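Local coordinates for CrtC domain-containing protein (PDB 7A0Q) that acts as a kievitone hydratase, adding water to the plant isoflavonoid kievitone and so probably helping the fungus to detoxify this phytoalexin, at residues A[26-31]-A[70-75]; A[79-84]-A[108-113]; A[200-205]-A[334-339]. All blocks are in the same frame, centred on the assembly; numbering follows the deposited sequence.

Contact 1 (A[26-31]-A[70-75]); sequences FPFKPE and NEQYVV
Gln72 turns its CG beside its own backbone N (chi1 -68°) and runs extended beyond it, which carries its amide across to the backbone of Phe26. The contact thus ties an N-terminal segment without regular structure to the start of strand 72-81 in the N-terminal lipocalin-like domain, and shows how one glutamine can hold both polar backbone atoms of a single residue. Gln72 OE1 accepts from Phe26 N at 2.9 Å, on a lone pair in the carbonyl plane. Alongside, Gln72 NE2 donates to Phe26 O, also at 2.9 Å and again in plane. Together the two bonds fix the rotation of the amide, and Thr66 gives NE2 a further partner. Phe26 O has a second donor of its own, since Pro27 centres an inverse gamma turn closed by a weak bond from Phe28 N to that oxygen. Phe26 also reaches the C-terminal barrel, where its ring meets Phe321 edge-to-face. The Phe28 ring meets the amide obliquely, its plane 25° from that of the amide, with Phe28 CD2 3.6 Å from Gln72 NE2. On one face of the Phe28 ring, near the rim, Phe26 CB sits 3.4 Å above the plane.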
loop_
_atom_site.group_PDB
_atom_site.type_symbol
_atom_site.label_atom_id
_atom_site.label_comp_id
_atom_site.label_asym_id
_atom_site.label_seq_id
_atom_site.Cartn_x
_atom_site.Cartn_y
_atom_site.Cartn_z
ATOM N N PHE A 26 -2.497 -1.733 18.634
ATOM C CA PHE A 26 -1.611 -0.843 17.896
ATOM C C PHE A 26 -2.172 0.574 17.912
ATOM O O PHE A 26 -3.391 0.754 17.880
ATOM C CB PHE A 26 -1.448 -1.313 16.457
ATOM C CG PHE A 26 -0.660 -2.564 16.328
ATOM C CD1 PHE A 26 0.723 -2.518 16.293
ATOM C CD2 PHE A 26 -1.296 -3.795 16.267
ATOM C CE1 PHE A 26 1.463 -3.674 16.186
ATOM C CE2 PHE A 26 -0.561 -4.959 16.162
ATOM C CZ PHE A 26 0.821 -4.898 16.126
ATOM N N PRO A 27 -1.306 1.601 17.961
ATOM C CA PRO A 27 -1.761 2.993 18.070
ATOM C C PRO A 27 -2.196 3.606 16.736
ATOM O O PRO A 27 -1.748 4.691 16.353
ATOM C CB PRO A 27 -0.536 3.701 18.655
ATOM C CG PRO A 27 0.623 2.931 18.116
ATOM C CD PRO A 27 0.164 1.495 17.987
ATOM N N PHE A 28 -3.106 2.919 16.034
ATOM C CA PHE A 28 -3.675 3.464 14.803
ATOM C C PHE A 28 -4.403 4.772 15.092
ATOM O O PHE A 28 -5.211 4.852 16.023
ATOM C CB PHE A 28 -4.658 2.476 14.169
ATOM C CG PHE A 28 -4.084 1.119 13.860
ATOM C CD1 PHE A 28 -2.728 0.934 13.611
ATOM C CD2 PHE A 28 -4.932 0.021 13.787
ATOM C CE1 PHE A 28 -2.231 -0.333 13.305
ATOM C CE2 PHE A 28 -4.442 -1.242 13.493
ATOM C CZ PHE A 28 -3.092 -1.424 13.250
ATOM N N LYS A 29 -4.135 5.794 14.274
ATOM C CA LYS A 29 -4.851 7.058 14.386
ATOM C C LYS A 29 -4.594 7.886 13.135
ATOM O O LYS A 29 -3.533 7.747 12.512
ATOM C CB LYS A 29 -4.425 7.831 15.644
ATOM C CG LYS A 29 -2.952 8.171 15.701
ATOM C CD LYS A 29 -2.570 8.787 17.052
ATOM C CE LYS A 29 -2.713 7.772 18.185
ATOM N NZ LYS A 29 -2.172 8.253 19.495
ATOM N N PRO A 30 -5.523 8.747 12.741
ATOM C CA PRO A 30 -5.328 9.546 11.531
ATOM C C PRO A 30 -4.513 10.801 11.798
ATOM O O PRO A 30 -4.402 11.287 12.927
ATOM C CB PRO A 30 -6.754 9.912 11.121
ATOM C CG PRO A 30 -7.475 10.022 12.447
ATOM C CD PRO A 30 -6.847 8.984 13.351
ATOM N N GLU A 31 -3.944 11.329 10.720
ATOM C CA GLU A 31 -3.451 12.693 10.759
ATOM C C GLU A 31 -4.595 13.656 10.474
ATOM O O GLU A 31 -5.688 13.263 10.049
ATOM C CB GLU A 31 -2.295 12.882 9.768
ATOM C CG GLU A 31 -1.054 12.172 10.254
ATOM C CD GLU A 31 0.100 12.206 9.262
ATOM O OE1 GLU A 31 -0.141 12.423 8.052
ATOM O OE2 GLU A 31 1.248 12.012 9.715
ATOM N N ASN A 70 -13.544 -2.314 19.734
ATOM C CA ASN A 70 -12.140 -2.453 20.135
ATOM C C ASN A 70 -11.417 -3.622 19.470
ATOM O O ASN A 70 -10.407 -4.101 19.999
ATOM C CB ASN A 70 -11.998 -2.562 21.660
ATOM C CG ASN A 70 -10.642 -2.099 22.155
ATOM O OD1 ASN A 70 -10.045 -1.172 21.606
ATOM N ND2 ASN A 70 -10.149 -2.745 23.205
ATOM N N GLU A 71 -11.885 -4.088 18.315
ATOM C CA GLU A 71 -11.151 -5.076 17.534
ATOM C C GLU A 71 -10.301 -4.372 16.481
ATOM O O GLU A 71 -10.679 -3.317 15.970
ATOM C CB GLU A 71 -12.092 -6.056 16.836
ATOM C CG GLU A 71 -13.092 -6.760 17.740
ATOM C CD GLU A 71 -14.001 -7.671 16.941
ATOM O OE1 GLU A 71 -13.482 -8.563 16.241
ATOM O OE2 GLU A 71 -15.233 -7.488 17.001
ATOM N N GLN A 72 -9.166 -4.972 16.142
ATOM C CA GLN A 72 -8.280 -4.381 15.147
ATOM C C GLN A 72 -8.132 -5.282 13.927
ATOM O O GLN A 72 -8.012 -6.509 14.041
ATOM C CB GLN A 72 -6.918 -4.056 15.746
ATOM C CG GLN A 72 -7.013 -2.921 16.755
ATOM C CD GLN A 72 -5.676 -2.351 17.133
ATOM O OE1 GLN A 72 -4.716 -3.085 17.362
ATOM N NE2 GLN A 72 -5.603 -1.030 17.209
ATOM N N TYR A 73 -8.131 -4.647 12.754
ATOM C CA TYR A 73 -8.040 -5.339 11.480
ATOM C C TYR A 73 -7.140 -4.537 10.560
ATOM O O TYR A 73 -6.980 -3.327 10.724
ATOM C CB TYR A 73 -9.412 -5.505 10.811
ATOM C CG TYR A 73 -10.378 -6.356 11.602
ATOM C CD1 TYR A 73 -11.144 -5.800 12.616
ATOM C CD2 TYR A 73 -10.523 -7.716 11.331
ATOM C CE1 TYR A 73 -12.028 -6.578 13.348
ATOM C CE2 TYR A 73 -11.408 -8.503 12.064
ATOM C CZ TYR A 73 -12.154 -7.922 13.069
ATOM O OH TYR A 73 -13.044 -8.681 13.805
ATOM N N VAL A 74 -6.557 -5.221 9.582
ATOM C CA VAL A 74 -5.916 -4.564 8.445
ATOM C C VAL A 74 -6.678 -5.007 7.204
ATOM O O VAL A 74 -6.842 -6.210 6.964
ATOM C CB VAL A 74 -4.419 -4.897 8.349
ATOM C CG1 VAL A 74 -3.835 -4.341 7.058
ATOM C CG2 VAL A 74 -3.672 -4.328 9.553
ATOM N N VAL A 75 -7.175 -4.044 6.435
ATOM C CA VAL A 75 -8.026 -4.324 5.282
ATOM C C VAL A 75 -7.370 -3.742 4.039
ATOM O O VAL A 75 -7.033 -2.552 4.008
ATOM C CB VAL A 75 -9.440 -3.745 5.466
ATOM C CG1 VAL A 75 -10.269 -4.011 4.220
ATOM C CG2 VAL A 75 -10.104 -4.390 6.676
#

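Contact 2 (A[79-84]-A[108-113]); sequences YLDNPV and SSTPNI. With NAG (2-acetamido-2-deoxy-beta-D-glucopyranose), chain D.
Tyr79 and Asp81, two residues apart along the chain toward the end of strand 72-81, converge on the hydroxyl of Thr110, an instance of one side-chain oxygen serving two side chains of one segment. The direct hydrogen bonds come first. Tyr79 OH lies 2.6 Å from Thr110 OG1, which stands at the edge of the tyrosine ring, close to its plane. Thr110 OG1 in turn donates to Asp81 OD1, also at 2.6 Å, and reaches it from above the carboxylate plane, 37° out of it. Thr110 can offer its oxygen this way because OG1 lies beside the backbone N (chi1 -57°), while CG2 takes the position anti to that nitrogen.

Water forms a second layer. One molecule donates to Asp81 OD1 at 2.5 Å and accepts from Thr110 N, doubling the link between these residues. Another joins Asn82 O to Ser108 O by donating to both. In the N-terminal lipocalin-like domain, this places the loop after strand 100-107 against the end of strand 72-81, beside the magnesium site of Thr86, Ser109 and Ser119; the Tyr79 side chain lies about 3 Å from the ion at its nearest atom.

Within 79-84, the bond from Val84 N to Asn82 OD1, 2.8 Å long, makes an Asx turn. The covalent link belongs to the loop: Asn112 ND2 is joined to C1 of an N-acetylglucosamine at 1.4 Å.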
loop_
_atom_site.group_PDB
_atom_site.type_symbol
_atom_site.label_atom_id
_atom_site.label_comp_id
_atom_site.label_asym_id
_atom_site.label_seq_id
_atom_site.Cartn_x
_atom_site.Cartn_y
_atom_site.Cartn_z
ATOM N N TYR A 79 -7.286 -2.126 -7.060
ATOM C CA TYR A 79 -7.741 -2.269 -8.442
ATOM C C TYR A 79 -6.578 -1.999 -9.383
ATOM O O TYR A 79 -5.879 -0.996 -9.232
ATOM C CB TYR A 79 -8.887 -1.305 -8.766
ATOM C CG TYR A 79 -9.445 -1.451 -10.171
ATOM C CD1 TYR A 79 -8.840 -0.825 -11.259
ATOM C CD2 TYR A 79 -10.592 -2.205 -10.401
ATOM C CE1 TYR A 79 -9.364 -0.951 -12.549
ATOM C CE2 TYR A 79 -11.119 -2.335 -11.684
ATOM C CZ TYR A 79 -10.497 -1.713 -12.747
ATOM O OH TYR A 79 -11.035 -1.842 -14.010
ATOM N N LEU A 80 -6.391 -2.876 -10.365
ATOM C CA LEU A 80 -5.336 -2.709 -11.358
ATOM C C LEU A 80 -5.946 -2.704 -12.752
ATOM O O LEU A 80 -6.688 -3.625 -13.115
ATOM C CB LEU A 80 -4.290 -3.826 -11.246
ATOM C CG LEU A 80 -3.138 -3.690 -12.250
ATOM C CD1 LEU A 80 -2.267 -2.489 -11.917
ATOM C CD2 LEU A 80 -2.291 -4.951 -12.304
ATOM N N ASP A 81 -5.635 -1.670 -13.530
ATOM C CA ASP A 81 -5.937 -1.672 -14.954
ATOM C C ASP A 81 -4.711 -2.139 -15.725
ATOM O O ASP A 81 -3.600 -1.669 -15.472
ATOM C CB ASP A 81 -6.366 -0.296 -15.454
ATOM C CG ASP A 81 -6.647 -0.310 -16.944
ATOM O OD1 ASP A 81 -7.648 -0.945 -17.337
ATOM O OD2 ASP A 81 -5.849 0.264 -17.717
ATOM N N ASN A 82 -4.919 -3.056 -16.666
ATOM C CA ASN A 82 -3.847 -3.652 -17.455
ATOM C C ASN A 82 -4.385 -3.889 -18.858
ATOM O O ASN A 82 -5.596 -4.072 -19.025
ATOM C CB ASN A 82 -3.370 -4.963 -16.803
ATOM C CG ASN A 82 -2.367 -5.721 -17.644
ATOM O OD1 ASN A 82 -2.738 -6.504 -18.519
ATOM N ND2 ASN A 82 -1.089 -5.502 -17.375
ATOM N N PRO A 83 -3.531 -3.856 -19.888
ATOM C CA PRO A 83 -4.047 -4.038 -21.257
ATOM C C PRO A 83 -4.720 -5.381 -21.493
ATOM O O PRO A 83 -5.618 -5.472 -22.342
ATOM C CB PRO A 83 -2.790 -3.874 -22.121
ATOM C CG PRO A 83 -1.902 -3.000 -21.313
ATOM C CD PRO A 83 -2.128 -3.408 -19.887
ATOM N N VAL A 84 -4.329 -6.424 -20.766
ATOM C CA VAL A 84 -4.889 -7.756 -20.981
ATOM C C VAL A 84 -6.158 -7.972 -20.168
ATOM O O VAL A 84 -7.103 -8.608 -20.639
ATOM C CB VAL A 84 -3.825 -8.822 -20.656
ATOM C CG1 VAL A 84 -4.353 -10.219 -20.963
ATOM C CG2 VAL A 84 -2.544 -8.536 -21.432
ATOM N N SER A 108 -12.469 -7.237 -17.392
ATOM C CA SER A 108 -11.968 -7.106 -18.752
ATOM C C SER A 108 -11.481 -5.709 -19.098
ATOM O O SER A 108 -10.469 -5.578 -19.797
ATOM C CB SER A 108 -13.040 -7.543 -19.760
ATOM O OG SER A 108 -14.238 -6.823 -19.578
ATOM N N SER A 109 -12.134 -4.651 -18.613
ATOM C CA SER A 109 -11.751 -3.304 -19.016
ATOM C C SER A 109 -12.101 -2.299 -17.925
ATOM O O SER A 109 -12.867 -2.582 -17.001
ATOM C CB SER A 109 -12.426 -2.905 -20.332
ATOM O OG SER A 109 -13.825 -2.803 -20.157
ATOM N N THR A 110 -11.524 -1.107 -18.061
ATOM C CA THR A 110 -11.762 0.020 -17.169
ATOM C C THR A 110 -12.422 1.138 -17.960
ATOM O O THR A 110 -11.846 1.594 -18.965
ATOM C CB THR A 110 -10.450 0.518 -16.561
ATOM O OG1 THR A 110 -9.798 -0.561 -15.881
ATOM C CG2 THR A 110 -10.718 1.664 -15.585
ATOM N N PRO A 111 -13.609 1.600 -17.573
ATOM C CA PRO A 111 -14.235 2.717 -18.290
ATOM C C PRO A 111 -13.319 3.933 -18.329
ATOM O O PRO A 111 -12.725 4.321 -17.318
ATOM C CB PRO A 111 -15.506 2.988 -17.480
ATOM C CG PRO A 111 -15.823 1.657 -16.847
ATOM C CD PRO A 111 -14.489 1.038 -16.533
ATOM N N ASN A 112 -13.197 4.527 -19.510
ATOM C CA ASN A 112 -12.343 5.701 -19.698
ATOM C C ASN A 112 -13.187 6.938 -19.412
ATOM O O ASN A 112 -13.831 7.500 -20.298
ATOM C CB ASN A 112 -11.739 5.722 -21.099
ATOM C CG ASN A 112 -10.917 6.963 -21.350
ATOM O OD1 ASN A 112 -10.540 7.661 -20.417
ATOM N ND2 ASN A 112 -10.638 7.252 -22.615
ATOM N N ILE A 113 -13.189 7.363 -18.146
ATOM C CA ILE A 113 -14.007 8.473 -17.680
ATOM C C ILE A 113 -13.130 9.432 -16.887
ATOM O O ILE A 113 -12.017 9.095 -16.472
ATOM C CB ILE A 113 -15.198 7.996 -16.823
ATOM C CG1 ILE A 113 -14.700 7.237 -15.587
ATOM C CG2 ILE A 113 -16.131 7.100 -17.642
ATOM C CD1 ILE A 113 -15.827 6.767 -14.659
HETATM C C1 NAG D . -9.884 8.437 -22.941
HETATM C C2 NAG D . -8.551 8.100 -23.643
HETATM C C3 NAG D . -7.877 9.361 -24.195
HETATM C C4 NAG D . -8.852 10.216 -24.992
HETATM C C5 NAG D . -10.067 10.516 -24.133
HETATM C C6 NAG D . -11.101 11.374 -24.826
HETATM C C7 NAG D . -7.254 6.160 -22.858
HETATM C C8 NAG D . -6.333 5.641 -21.793
HETATM N N2 NAG D . -7.657 7.425 -22.714
HETATM O O3 NAG D . -6.792 8.973 -25.029
HETATM O O4 NAG D . -8.235 11.438 -25.379
HETATM O O5 NAG D . -10.695 9.275 -23.798
HETATM O O6 NAG D . -12.003 10.599 -25.604
HETATM O O7 NAG D . -7.614 5.465 -23.804
HETATM O O HOH W 1 -8.778 -1.290 -19.594
HETATM O O HOH W 2 -8.093 -3.957 -20.056
HETATM O O HOH W 3 -9.814 -7.126 -21.967
#

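Contact 3 (A[200-205]-A[334-339]); sequences KSHTWY and QGYGLV
His202 meets Tyr336 across the junction of two lipocalin-like domains. The histidine belongs to strand 202-210 of the N-terminal domain, and the tyrosine to strand 331-343, the last strand of the closed antiparallel barrel of eight strands in the C-terminal one. The pair illustrates how buried polar side chains can link two domains across their interface.

Followed outward from the backbone, the histidine begins at CB, which packs against the carbonyl oxygen of Lys29 in the N-terminal segment. Its first torsion (chi1 65°) sets CG between the backbone N and the carbonyl carbon, and points the ring toward the barrel. That ring stacks on Tyr64 and meets His225 edge-to-face, so aromatic neighbours from both domains help to hold its orientation. ND1 is bonded to the backbone oxygen of Pro179, a contact that also restrains ring rotation. On either side of NE2, His202 CD2 and His202 CE1 lie 3.5 and 3.6 Å from Tyr336 OH, which is therefore placed almost evenly between them. At the tip, His202 NE2 is hydrogen-bonded to Tyr336 OH at 2.7 Å, bent to an angle of 139°.

Tyr336 arrives from the opposite direction, between Gly335 and Gly337, neither of which has a side chain. The two rings approach rim to rim, with centroids 5.9 Å apart and planes at 49°, and neither lies over the other's face. Besides the hydroxyl, Tyr336 CE1, on the ring edge, lies 3.7 Å from His202 NE2.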
loop_
_atom_site.group_PDB
_atom_site.type_symbol
_atom_site.label_atom_id
_atom_site.label_comp_id
_atom_site.label_asym_id
_atom_site.label_seq_id
_atom_site.Cartn_x
_atom_site.Cartn_y
_atom_site.Cartn_z
ATOM N N LYS A 200 -9.269 5.978 15.964
ATOM C CA LYS A 200 -8.261 4.959 16.213
ATOM C C LYS A 200 -8.024 4.119 14.966
ATOM O O LYS A 200 -7.747 2.922 15.042
ATOM C CB LYS A 200 -8.660 4.099 17.410
ATOM C CG LYS A 200 -8.626 4.903 18.712
ATOM C CD LYS A 200 -9.136 4.115 19.904
ATOM C CE LYS A 200 -8.989 4.938 21.188
ATOM N NZ LYS A 200 -9.548 4.231 22.375
ATOM N N SER A 201 -8.093 4.761 13.801
ATOM C CA SER A 201 -7.953 4.097 12.510
ATOM C C SER A 201 -7.227 5.049 11.561
ATOM O O SER A 201 -7.208 6.264 11.768
ATOM C CB SER A 201 -9.321 3.737 11.910
ATOM O OG SER A 201 -10.031 2.790 12.715
ATOM N N HIS A 202 -6.634 4.494 10.502
ATOM C CA HIS A 202 -6.168 5.341 9.408
ATOM C C HIS A 202 -5.980 4.482 8.173
ATOM O O HIS A 202 -5.865 3.262 8.262
ATOM C CB HIS A 202 -4.862 6.080 9.741
ATOM C CG HIS A 202 -3.681 5.177 9.931
ATOM N ND1 HIS A 202 -2.714 4.981 8.960
ATOM C CD2 HIS A 202 -3.308 4.417 10.989
ATOM C CE1 HIS A 202 -1.799 4.143 9.419
ATOM N NE2 HIS A 202 -2.139 3.782 10.644
ATOM N N THR A 203 -5.954 5.137 7.019
ATOM C CA THR A 203 -5.792 4.439 5.750
ATOM C C THR A 203 -4.612 5.037 5.006
ATOM O O THR A 203 -4.493 6.261 4.910
ATOM C CB THR A 203 -7.067 4.536 4.892
ATOM O OG1 THR A 203 -8.130 3.843 5.553
ATOM C CG2 THR A 203 -6.867 3.911 3.503
ATOM N N TRP A 204 -3.743 4.175 4.484
ATOM C CA TRP A 204 -2.729 4.580 3.524
ATOM C C TRP A 204 -3.320 4.294 2.154
ATOM O O TRP A 204 -3.581 3.134 1.814
ATOM C CB TRP A 204 -1.424 3.819 3.728
ATOM C CG TRP A 204 -0.320 4.186 2.739
ATOM C CD1 TRP A 204 -0.362 4.105 1.365
ATOM C CD2 TRP A 204 0.983 4.673 3.071
ATOM N NE1 TRP A 204 0.847 4.509 0.830
ATOM C CE2 TRP A 204 1.686 4.863 1.858
ATOM C CE3 TRP A 204 1.630 4.958 4.279
ATOM C CZ2 TRP A 204 3.004 5.324 1.824
ATOM C CZ3 TRP A 204 2.948 5.406 4.240
ATOM C CH2 TRP A 204 3.612 5.597 3.023
ATOM N N TYR A 205 -3.563 5.351 1.394
ATOM C CA TYR A 205 -4.013 5.249 0.017
ATOM C C TYR A 205 -2.809 5.472 -0.892
ATOM O O TYR A 205 -2.089 6.464 -0.743
ATOM C CB TYR A 205 -5.112 6.281 -0.249
ATOM C CG TYR A 205 -5.500 6.383 -1.702
ATOM C CD1 TYR A 205 -6.424 5.485 -2.248
ATOM C CD2 TYR A 205 -4.972 7.378 -2.520
ATOM C CE1 TYR A 205 -6.791 5.565 -3.575
ATOM C CE2 TYR A 205 -5.330 7.463 -3.862
ATOM C CZ TYR A 205 -6.243 6.561 -4.372
ATOM O OH TYR A 205 -6.607 6.659 -5.694
ATOM N N GLN A 334 10.001 1.688 17.290
ATOM C CA GLN A 334 9.227 0.539 16.847
ATOM C C GLN A 334 8.073 1.052 15.996
ATOM O O GLN A 334 7.702 2.228 16.062
ATOM C CB GLN A 334 8.709 -0.291 18.028
ATOM C CG GLN A 334 7.804 0.480 18.962
ATOM C CD GLN A 334 7.311 -0.363 20.126
ATOM O OE1 GLN A 334 8.059 -1.160 20.691
ATOM N NE2 GLN A 334 6.044 -0.198 20.477
ATOM N N GLY A 335 7.517 0.170 15.179
ATOM C CA GLY A 335 6.384 0.571 14.374
ATOM C C GLY A 335 5.752 -0.603 13.675
ATOM O O GLY A 335 6.015 -1.761 14.006
ATOM N N TYR A 336 4.914 -0.280 12.691
ATOM C CA TYR A 336 4.141 -1.272 11.961
ATOM C C TYR A 336 3.973 -0.772 10.533
ATOM O O TYR A 336 4.303 0.372 10.209
ATOM C CB TYR A 336 2.772 -1.512 12.613
ATOM C CG TYR A 336 1.911 -0.263 12.621
ATOM C CD1 TYR A 336 1.132 0.081 11.514
ATOM C CD2 TYR A 336 1.884 0.583 13.727
ATOM C CE1 TYR A 336 0.364 1.240 11.503
ATOM C CE2 TYR A 336 1.106 1.734 13.733
ATOM C CZ TYR A 336 0.353 2.059 12.619
ATOM O OH TYR A 336 -0.411 3.198 12.613
ATOM N N GLY A 337 3.435 -1.638 9.685
ATOM C CA GLY A 337 3.170 -1.232 8.315
ATOM C C GLY A 337 2.814 -2.421 7.465
ATOM O O GLY A 337 2.186 -3.372 7.936
ATOM N N LEU A 338 3.233 -2.364 6.204
ATOM C CA LEU A 338 2.892 -3.414 5.255
ATOM C C LEU A 338 4.083 -3.712 4.357
ATOM O O LEU A 338 4.840 -2.808 3.985
ATOM C CB LEU A 338 1.669 -3.013 4.413
ATOM C CG LEU A 338 1.202 -4.021 3.352
ATOM C CD1 LEU A 338 -0.319 -4.084 3.292
ATOM C CD2 LEU A 338 1.795 -3.678 1.971
ATOM N N VAL A 339 4.258 -4.993 4.032
ATOM C CA VAL A 339 5.205 -5.423 3.012
ATOM C C VAL A 339 4.417 -5.971 1.834
ATOM O O VAL A 339 3.454 -6.732 2.011
ATOM C CB VAL A 339 6.212 -6.460 3.542
ATOM C CG1 VAL A 339 5.512 -7.734 3.984
ATOM C CG2 VAL A 339 7.244 -6.747 2.466
#

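In the fold
From the N terminus, contact 1 closes the first loop, bringing 26-31 to the start of strand 72-81 over a span that includes strand 58-66. Contact 2 opens farther along that same strand and closes a shorter loop, made mostly of strands 86-94 and 100-107. Contact 3 follows, spanning 128 residues to join the N-terminal domain to the last barrel strand. The three run in series and none nests within or crosses another. Contacts 1 and 3 lie on one side of the chain's centre, their centres about 8 Å apart, and touch where Phe28 and Pro30 pack on Tyr336 and Ser201; contact 2 lies on the opposite side.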